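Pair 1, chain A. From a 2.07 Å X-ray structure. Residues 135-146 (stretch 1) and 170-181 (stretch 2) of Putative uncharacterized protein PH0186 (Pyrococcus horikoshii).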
# COMPACT_ATOMS: atom_id res chain seq x y z
N ASN A 135 -40.28 -18.26 -14.92
CA ASN A 135 -40.90 -17.00 -14.47
C ASN A 135 -40.34 -16.56 -13.09
O ASN A 135 -41.09 -16.23 -12.17
CB ASN A 135 -42.41 -17.17 -14.37
CG ASN A 135 -43.16 -15.84 -14.43
OD1 ASN A 135 -42.57 -14.78 -14.62
ND2 ASN A 135 -44.48 -15.91 -14.28
N ALA A 136 -39.02 -16.62 -12.96
CA ALA A 136 -38.33 -16.36 -11.70
C ALA A 136 -38.68 -14.93 -11.25
O ALA A 136 -38.73 -14.03 -12.04
CB ALA A 136 -36.81 -16.49 -11.90
N LYS A 137 -38.97 -14.75 -9.97
CA LYS A 137 -38.99 -13.42 -9.43
C LYS A 137 -37.69 -13.14 -8.59
O LYS A 137 -37.48 -12.01 -8.20
CB LYS A 137 -40.28 -13.20 -8.61
CG LYS A 137 -41.57 -13.06 -9.46
CD LYS A 137 -42.78 -13.50 -8.67
CE LYS A 137 -44.13 -12.90 -9.14
NZ LYS A 137 -45.03 -12.65 -7.93
N ARG A 138 -36.86 -14.15 -8.35
CA ARG A 138 -35.70 -14.03 -7.48
C ARG A 138 -34.47 -14.61 -8.18
O ARG A 138 -34.58 -15.59 -8.91
CB ARG A 138 -35.96 -14.76 -6.19
CG ARG A 138 -36.86 -14.05 -5.23
CD ARG A 138 -37.02 -14.74 -3.89
NE ARG A 138 -38.24 -14.24 -3.26
CZ ARG A 138 -38.40 -13.95 -1.98
NH1 ARG A 138 -37.45 -14.14 -1.10
NH2 ARG A 138 -39.57 -13.48 -1.56
N LEU A 139 -33.32 -14.00 -7.99
CA LEU A 139 -32.09 -14.42 -8.67
C LEU A 139 -30.88 -14.24 -7.73
O LEU A 139 -30.82 -13.26 -7.03
CB LEU A 139 -31.89 -13.62 -9.96
CG LEU A 139 -30.57 -13.86 -10.72
CD1 LEU A 139 -30.37 -15.30 -11.16
CD2 LEU A 139 -30.49 -12.89 -11.92
N VAL A 140 -29.96 -15.17 -7.73
CA VAL A 140 -28.71 -15.07 -6.96
C VAL A 140 -27.56 -15.40 -7.91
O VAL A 140 -27.68 -16.33 -8.68
CB VAL A 140 -28.69 -16.06 -5.79
CG1 VAL A 140 -27.29 -16.27 -5.25
CG2 VAL A 140 -29.60 -15.58 -4.68
N ILE A 141 -26.49 -14.62 -7.86
CA ILE A 141 -25.24 -14.95 -8.50
C ILE A 141 -24.21 -14.98 -7.39
O ILE A 141 -23.83 -13.95 -6.84
CB ILE A 141 -24.88 -13.95 -9.63
CG1 ILE A 141 -26.06 -13.89 -10.66
CG2 ILE A 141 -23.53 -14.32 -10.26
CD1 ILE A 141 -25.79 -13.10 -11.93
N ASP A 142 -23.84 -16.19 -7.03
CA ASP A 142 -22.81 -16.46 -6.06
C ASP A 142 -21.66 -17.05 -6.84
O ASP A 142 -21.70 -18.19 -7.13
CB ASP A 142 -23.36 -17.48 -5.06
CG ASP A 142 -22.52 -17.60 -3.83
OD1 ASP A 142 -22.68 -18.65 -3.13
OD2 ASP A 142 -21.74 -16.67 -3.44
N SER A 143 -20.63 -16.29 -7.20
CA SER A 143 -20.32 -14.98 -6.70
C SER A 143 -19.62 -14.26 -7.82
O SER A 143 -19.19 -14.88 -8.82
CB SER A 143 -19.35 -15.13 -5.53
OG SER A 143 -18.06 -15.52 -6.03
N ILE A 144 -19.52 -12.95 -7.69
CA ILE A 144 -18.72 -12.19 -8.63
C ILE A 144 -17.22 -12.60 -8.70
O ILE A 144 -16.67 -12.70 -9.78
CB ILE A 144 -18.92 -10.68 -8.38
CG1 ILE A 144 -20.35 -10.29 -8.83
CG2 ILE A 144 -17.92 -9.85 -9.11
CD1 ILE A 144 -20.70 -8.94 -8.33
N PRO A 145 -16.53 -12.78 -7.60
CA PRO A 145 -15.14 -13.27 -7.70
C PRO A 145 -15.04 -14.64 -8.40
O PRO A 145 -14.07 -14.87 -9.06
CB PRO A 145 -14.69 -13.42 -6.25
CG PRO A 145 -15.59 -12.55 -5.47
CD PRO A 145 -16.93 -12.50 -6.20
N SER A 146 -16.05 -15.51 -8.28
CA SER A 146 -16.03 -16.83 -8.88
C SER A 146 -16.04 -16.68 -10.41
O SER A 146 -15.36 -17.46 -11.13
CB SER A 146 -17.18 -17.73 -8.39
OG SER A 146 -18.51 -17.32 -8.90
N GLU A 170 -32.97 -5.44 -17.70
CA GLU A 170 -33.95 -5.99 -18.65
C GLU A 170 -34.86 -6.98 -17.99
O GLU A 170 -36.07 -6.96 -18.23
CB GLU A 170 -33.26 -6.72 -19.78
CG GLU A 170 -33.43 -6.12 -21.15
CD GLU A 170 -32.37 -6.67 -22.07
OE1 GLU A 170 -31.25 -6.05 -22.14
OE2 GLU A 170 -32.63 -7.75 -22.66
N MSE A 171 -34.31 -7.84 -17.14
CA MSE A 171 -35.10 -8.89 -16.54
C MSE A 171 -35.97 -8.35 -15.42
O MSE A 171 -37.02 -8.91 -15.13
CB MSE A 171 -34.22 -9.98 -15.99
CG MSE A 171 -33.61 -10.83 -17.06
SE MSE A 171 -32.50 -12.33 -16.30
CE MSE A 171 -31.39 -11.36 -14.93
N GLY A 172 -35.57 -7.26 -14.78
CA GLY A 172 -36.36 -6.74 -13.69
C GLY A 172 -36.65 -7.68 -12.54
O GLY A 172 -37.70 -7.53 -11.92
N VAL A 173 -35.77 -8.66 -12.23
CA VAL A 173 -36.00 -9.53 -11.04
C VAL A 173 -35.32 -8.95 -9.80
O VAL A 173 -34.66 -7.97 -9.85
CB VAL A 173 -35.63 -11.02 -11.27
CG1 VAL A 173 -36.52 -11.61 -12.37
CG2 VAL A 173 -34.13 -11.23 -11.64
N THR A 174 -35.60 -9.50 -8.64
CA THR A 174 -34.98 -8.99 -7.44
C THR A 174 -33.81 -9.90 -7.22
O THR A 174 -34.00 -11.09 -7.09
CB THR A 174 -35.93 -9.11 -6.28
OG1 THR A 174 -37.11 -8.31 -6.49
CG2 THR A 174 -35.25 -8.59 -4.98
N THR A 175 -32.61 -9.33 -7.21
CA THR A 175 -31.36 -10.07 -7.29
C THR A 175 -30.42 -9.80 -6.12
O THR A 175 -30.28 -8.63 -5.74
CB THR A 175 -30.65 -9.61 -8.56
OG1 THR A 175 -31.51 -9.86 -9.68
CG2 THR A 175 -29.34 -10.44 -8.84
N ILE A 176 -29.79 -10.87 -5.57
CA ILE A 176 -28.58 -10.76 -4.73
C ILE A 176 -27.33 -11.23 -5.50
O ILE A 176 -27.29 -12.32 -6.09
CB ILE A 176 -28.73 -11.55 -3.43
CG1 ILE A 176 -29.85 -10.94 -2.59
CG2 ILE A 176 -27.40 -11.60 -2.62
CD1 ILE A 176 -30.33 -11.83 -1.42
N LEU A 177 -26.31 -10.38 -5.52
CA LEU A 177 -24.98 -10.69 -6.04
C LEU A 177 -24.06 -10.70 -4.85
O LEU A 177 -24.14 -9.80 -4.00
CB LEU A 177 -24.46 -9.60 -6.99
CG LEU A 177 -25.40 -9.13 -8.11
CD1 LEU A 177 -24.88 -7.90 -8.80
CD2 LEU A 177 -25.56 -10.26 -9.11
N THR A 178 -23.18 -11.68 -4.79
CA THR A 178 -22.26 -11.78 -3.67
C THR A 178 -20.88 -11.43 -4.12
O THR A 178 -20.51 -11.73 -5.26
CB THR A 178 -22.26 -13.17 -3.05
OG1 THR A 178 -21.67 -14.11 -3.95
CG2 THR A 178 -23.71 -13.66 -2.85
N THR A 179 -20.13 -10.77 -3.23
CA THR A 179 -18.72 -10.54 -3.45
C THR A 179 -17.97 -10.63 -2.12
O THR A 179 -18.58 -10.65 -1.05
CB THR A 179 -18.49 -9.24 -4.19
OG1 THR A 179 -17.11 -9.11 -4.57
CG2 THR A 179 -18.72 -8.06 -3.30
N GLU A 180 -16.64 -10.75 -2.19
CA GLU A 180 -15.86 -11.03 -0.99
C GLU A 180 -14.58 -10.19 -0.90
O GLU A 180 -13.71 -10.37 -1.75
CB GLU A 180 -15.54 -12.51 -0.99
CG GLU A 180 -14.77 -13.05 0.24
CD GLU A 180 -14.78 -14.60 0.30
OE1 GLU A 180 -15.90 -15.21 0.37
OE2 GLU A 180 -13.65 -15.18 0.31
N ALA A 181 -14.53 -9.30 0.10
CA ALA A 181 -13.32 -8.63 0.68
C ALA A 181 -13.26 -8.72 2.26
O ALA A 181 -14.31 -8.87 2.90
CB ALA A 181 -13.33 -7.16 0.31
O HOH W 1 -38.86 -9.77 -7.82

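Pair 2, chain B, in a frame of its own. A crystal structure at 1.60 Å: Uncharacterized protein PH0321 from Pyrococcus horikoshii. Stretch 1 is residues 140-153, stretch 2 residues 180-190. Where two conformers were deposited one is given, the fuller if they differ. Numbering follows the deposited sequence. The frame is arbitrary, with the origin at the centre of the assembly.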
# COMPACT_ATOMS: atom_id res chain seq x y z
N GLU B 140 -3.91 -14.68 4.86
CA GLU B 140 -3.82 -13.34 5.41
C GLU B 140 -4.38 -12.34 4.40
O GLU B 140 -4.33 -12.58 3.19
CB GLU B 140 -2.37 -12.99 5.76
CG GLU B 140 -1.86 -13.71 7.01
CD GLU B 140 -2.61 -13.34 8.27
OE1 GLU B 140 -3.16 -12.21 8.38
OE2 GLU B 140 -2.64 -14.18 9.20
N LEU B 141 -4.94 -11.24 4.91
CA LEU B 141 -5.42 -10.14 4.09
C LEU B 141 -4.45 -8.97 4.18
O LEU B 141 -4.07 -8.55 5.28
CB LEU B 141 -6.82 -9.68 4.52
CG LEU B 141 -7.42 -8.45 3.83
CD1 LEU B 141 -7.61 -8.66 2.32
CD2 LEU B 141 -8.73 -8.03 4.51
N TYR B 142 -4.05 -8.47 3.02
CA TYR B 142 -3.17 -7.31 2.97
C TYR B 142 -3.83 -6.23 2.16
O TYR B 142 -4.53 -6.54 1.20
CB TYR B 142 -1.85 -7.68 2.29
CG TYR B 142 -1.05 -8.66 3.09
CD1 TYR B 142 -0.23 -8.23 4.13
CD2 TYR B 142 -1.11 -10.04 2.82
CE1 TYR B 142 0.52 -9.15 4.89
CE2 TYR B 142 -0.38 -10.95 3.57
CZ TYR B 142 0.43 -10.51 4.59
OH TYR B 142 1.18 -11.41 5.32
N GLY B 143 -3.60 -4.97 2.53
CA GLY B 143 -4.02 -3.84 1.69
C GLY B 143 -2.81 -3.05 1.26
O GLY B 143 -1.80 -2.98 1.98
N PHE B 144 -2.90 -2.48 0.06
CA PHE B 144 -1.85 -1.60 -0.47
C PHE B 144 -2.48 -0.35 -1.01
O PHE B 144 -3.42 -0.47 -1.81
CB PHE B 144 -1.08 -2.30 -1.58
CG PHE B 144 -0.27 -3.48 -1.10
CD1 PHE B 144 1.08 -3.34 -0.85
CD2 PHE B 144 -0.88 -4.72 -0.88
CE1 PHE B 144 1.84 -4.41 -0.37
CE2 PHE B 144 -0.12 -5.81 -0.40
CZ PHE B 144 1.23 -5.65 -0.15
N ALA B 145 -2.02 0.83 -0.59
CA ALA B 145 -2.52 2.10 -1.17
C ALA B 145 -1.39 2.78 -1.96
O ALA B 145 -0.40 3.23 -1.36
CB ALA B 145 -3.03 3.04 -0.06
N ILE B 146 -1.58 2.82 -3.28
CA ILE B 146 -0.54 3.26 -4.20
C ILE B 146 -1.06 4.43 -5.03
O ILE B 146 -1.77 4.24 -6.02
CB ILE B 146 -0.07 2.12 -5.14
CG1 ILE B 146 0.25 0.84 -4.34
CG2 ILE B 146 1.14 2.58 -5.95
CD1 ILE B 146 0.44 -0.41 -5.18
N SER B 147 -0.76 5.66 -4.61
CA SER B 147 -0.04 6.02 -3.41
C SER B 147 -0.70 7.18 -2.71
O SER B 147 -1.55 7.87 -3.31
CB SER B 147 1.31 6.64 -3.85
OG SER B 147 2.06 5.69 -4.61
N MET B 148 -0.45 7.37 -1.43
CA MET B 148 -1.36 8.09 -0.57
C MET B 148 -0.99 9.56 -0.96
O MET B 148 -1.80 10.50 -0.84
CB MET B 148 -0.99 7.89 0.90
CG MET B 148 -1.49 6.56 1.46
SD MET B 148 -3.31 6.41 1.47
CE MET B 148 -3.67 7.66 2.75
N SER B 149 0.23 9.77 -1.47
CA SER B 149 0.66 11.09 -1.97
C SER B 149 -0.18 11.55 -3.17
O SER B 149 -0.27 12.75 -3.46
CB SER B 149 2.17 11.06 -2.31
OG SER B 149 2.50 9.92 -3.10
N GLY B 150 -0.83 10.60 -3.85
CA GLY B 150 -1.69 10.93 -4.99
C GLY B 150 -2.87 11.81 -4.64
O GLY B 150 -3.40 12.52 -5.50
N TYR B 151 -3.32 11.77 -3.38
CA TYR B 151 -4.48 12.60 -2.99
C TYR B 151 -4.21 14.08 -3.16
O TYR B 151 -5.14 14.84 -3.33
CB TYR B 151 -4.92 12.28 -1.56
CG TYR B 151 -5.56 10.92 -1.48
CD1 TYR B 151 -6.70 10.63 -2.24
CD2 TYR B 151 -5.02 9.91 -0.67
CE1 TYR B 151 -7.30 9.37 -2.19
CE2 TYR B 151 -5.61 8.63 -0.62
CZ TYR B 151 -6.75 8.39 -1.38
OH TYR B 151 -7.36 7.14 -1.38
N LEU B 152 -2.95 14.49 -3.08
CA LEU B 152 -2.62 15.90 -3.23
C LEU B 152 -2.85 16.40 -4.66
O LEU B 152 -2.78 17.62 -4.90
CB LEU B 152 -1.19 16.17 -2.75
CG LEU B 152 -0.95 15.99 -1.25
CD1 LEU B 152 0.53 16.08 -0.91
CD2 LEU B 152 -1.73 17.04 -0.43
N GLU B 153 -3.12 15.49 -5.60
CA GLU B 153 -3.46 15.91 -6.97
C GLU B 153 -4.92 16.34 -7.08
O GLU B 153 -5.28 17.08 -8.00
CB GLU B 153 -3.16 14.78 -7.97
CG GLU B 153 -1.69 14.46 -8.07
CD GLU B 153 -1.39 13.07 -8.60
OE1 GLU B 153 -2.18 12.54 -9.42
OE2 GLU B 153 -0.34 12.49 -8.20
N TYR B 180 -15.87 -8.09 9.74
CA TYR B 180 -15.04 -8.97 8.91
C TYR B 180 -13.60 -8.91 9.40
O TYR B 180 -13.26 -7.94 10.09
CB TYR B 180 -15.04 -8.49 7.46
CG TYR B 180 -16.39 -8.52 6.81
CD1 TYR B 180 -16.86 -9.69 6.22
CD2 TYR B 180 -17.21 -7.39 6.78
CE1 TYR B 180 -18.10 -9.75 5.63
CE2 TYR B 180 -18.47 -7.44 6.18
CZ TYR B 180 -18.90 -8.63 5.60
OH TYR B 180 -20.13 -8.71 4.99
N PRO B 181 -12.76 -9.89 9.03
CA PRO B 181 -11.34 -9.85 9.37
C PRO B 181 -10.71 -8.56 8.87
O PRO B 181 -11.09 -8.05 7.82
CB PRO B 181 -10.76 -11.05 8.63
CG PRO B 181 -11.92 -12.01 8.56
CD PRO B 181 -13.07 -11.12 8.26
N ARG B 182 -9.77 -8.04 9.65
CA ARG B 182 -9.04 -6.84 9.28
C ARG B 182 -7.74 -7.23 8.57
O ARG B 182 -7.27 -8.38 8.66
CB ARG B 182 -8.74 -5.98 10.52
CG ARG B 182 -9.90 -5.07 10.97
CD ARG B 182 -9.47 -4.20 12.18
NE ARG B 182 -10.41 -3.13 12.55
CZ ARG B 182 -10.27 -1.85 12.19
NH1 ARG B 182 -9.25 -1.46 11.43
NH2 ARG B 182 -11.17 -0.94 12.59
N GLY B 183 -7.15 -6.28 7.86
CA GLY B 183 -5.92 -6.57 7.14
C GLY B 183 -4.69 -5.93 7.74
O GLY B 183 -4.76 -5.21 8.75
N THR B 184 -3.56 -6.22 7.11
CA THR B 184 -2.29 -5.57 7.38
C THR B 184 -2.06 -4.72 6.14
O THR B 184 -2.17 -5.22 5.01
CB THR B 184 -1.19 -6.61 7.60
OG1 THR B 184 -1.59 -7.45 8.70
CG2 THR B 184 0.16 -5.95 7.93
N ASN B 185 -1.74 -3.44 6.35
CA ASN B 185 -1.83 -2.45 5.28
C ASN B 185 -0.52 -1.76 5.01
O ASN B 185 0.21 -1.43 5.94
CB ASN B 185 -2.89 -1.41 5.64
CG ASN B 185 -4.28 -2.01 5.56
OD1 ASN B 185 -4.82 -2.19 4.47
ND2 ASN B 185 -4.85 -2.35 6.71
N PHE B 186 -0.24 -1.55 3.73
CA PHE B 186 0.94 -0.80 3.29
C PHE B 186 0.51 0.43 2.55
O PHE B 186 -0.26 0.35 1.61
CB PHE B 186 1.80 -1.65 2.36
CG PHE B 186 2.41 -2.85 3.02
CD1 PHE B 186 3.73 -2.82 3.45
CD2 PHE B 186 1.67 -4.01 3.18
CE1 PHE B 186 4.32 -3.95 4.05
CE2 PHE B 186 2.25 -5.15 3.80
CZ PHE B 186 3.58 -5.09 4.23
N TRP B 187 1.03 1.57 2.97
CA TRP B 187 0.80 2.83 2.27
C TRP B 187 2.09 3.23 1.60
O TRP B 187 3.15 3.18 2.23
CB TRP B 187 0.46 3.94 3.28
CG TRP B 187 -0.94 3.89 3.77
CD1 TRP B 187 -1.90 2.98 3.40
CD2 TRP B 187 -1.57 4.80 4.68
NE1 TRP B 187 -3.10 3.27 4.03
CE2 TRP B 187 -2.92 4.39 4.81
CE3 TRP B 187 -1.12 5.92 5.40
CZ2 TRP B 187 -3.83 5.05 5.65
CZ3 TRP B 187 -2.03 6.57 6.24
CH2 TRP B 187 -3.36 6.14 6.35
N LEU B 188 2.02 3.69 0.36
CA LEU B 188 3.19 4.25 -0.30
C LEU B 188 3.05 5.78 -0.33
O LEU B 188 1.99 6.29 -0.65
CB LEU B 188 3.29 3.71 -1.74
CG LEU B 188 4.48 4.21 -2.58
CD1 LEU B 188 5.84 3.80 -1.94
CD2 LEU B 188 4.40 3.71 -4.01
N TRP B 189 4.13 6.50 -0.04
CA TRP B 189 4.12 7.95 -0.23
C TRP B 189 5.33 8.33 -1.07
O TRP B 189 6.44 8.04 -0.67
CB TRP B 189 4.17 8.70 1.12
CG TRP B 189 4.11 10.20 0.97
CD1 TRP B 189 5.12 11.03 0.62
CD2 TRP B 189 2.96 11.03 1.19
NE1 TRP B 189 4.68 12.35 0.58
CE2 TRP B 189 3.35 12.37 0.92
CE3 TRP B 189 1.63 10.77 1.56
CZ2 TRP B 189 2.45 13.45 1.03
CZ3 TRP B 189 0.74 11.84 1.65
CH2 TRP B 189 1.16 13.16 1.40
N GLU B 190 5.09 8.95 -2.24
CA GLU B 190 6.16 9.28 -3.19
C GLU B 190 6.52 10.75 -3.06
O GLU B 190 5.69 11.61 -3.32
CB GLU B 190 5.71 8.94 -4.62
CG GLU B 190 5.39 7.46 -4.77
CD GLU B 190 4.99 7.05 -6.18
OE1 GLU B 190 5.82 7.18 -7.12
OE2 GLU B 190 3.88 6.56 -6.35
O HOH W 2 -3.06 -9.45 7.79
O HOH W 3 -5.94 -11.05 7.85

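The sharpest difference lies at one superposed position, Leu139(A) in pair 1 and Gly143(B) in pair 2, whose CA atoms fall 0.5 Å apart. Leu139(A) has 94 Å² covered by the opposing stretch; its CB lies 3.7 Å from Val173(A) CG2, and its CD2 lies 3.5 Å from CE of the selenomethionine Met171(A). Gly143(B) offers only backbone there, and Asn185(B) occupies the space: its OD1 approaches Gly143(B) CA to 3.3 Å, and an ideal CB on the glycine would lie 2.2 Å from Asn185(B) OD1, a clash. The glycine's neighbour across the strands is thus a side chain folded over it, whereas Thr175(A), the match of Asn185(B), keeps its OG1 3.8 Å from Leu139(A) CB.

The frame is nevertheless common. Fourteen central residues superpose with an RMSD of 0.5 Å, and both pairs are parallel strands, with axes at 11° in pair 1 and 15° in pair 2. The ladder has the same register: Leu139(A) N donates to Thr174(A) O at 3.1 Å and Ile176(A) N to Leu139(A) O at 3.0 Å, while Gly143(B) N donates to Thr184(B) O at 2.9 Å and Phe186(B) N to Gly143(B) O at 2.7 Å. Both strands then reach a cis peptide before a serine, Ser143(A) or Ser147(B). Just beyond it the bond from Ile144(A) N to Thr178(A) O, 2.9 Å, recurs from Met148(B) N to Leu188(B) O, 2.8 Å.

On the face carrying Val140(A) and Ile176(A), aliphatic contact is modest, with Val140(A) CG2 4.3 Å from Ile176(A) CB. The matching Phe144(B) and Phe186(B) present rings with planes at 7° but centroids 5.0 Å apart, so they barely overlap; Phe144(B) CE1 still reaches Phe186(B) CD2 at 3.6 Å.

Past the strand, Ile144(A) CD1 rests 4.0 Å from Leu177(A) CB. Their counterparts make a more directed contact: Met148(B) lies over one face of Trp187(B), with SD 3.9 Å from the centroid of the five-membered ring and CE 3.7 Å from that of the six-membered ring.

Polar links also move. In pair 1, Thr178(A) OG1 donates to Asp142(A) OD2 at 2.6 Å. The matching Leu188(B) and Ile146(B) replace this with apolar contact, CD2 to CG2 at 4.0 Å, and pair 2 bonds instead from Ser147(B) OG to Glu190(B) OE2, 2.7 Å, and from Glu190(B) N to Ser149(B) OG, 2.9 Å.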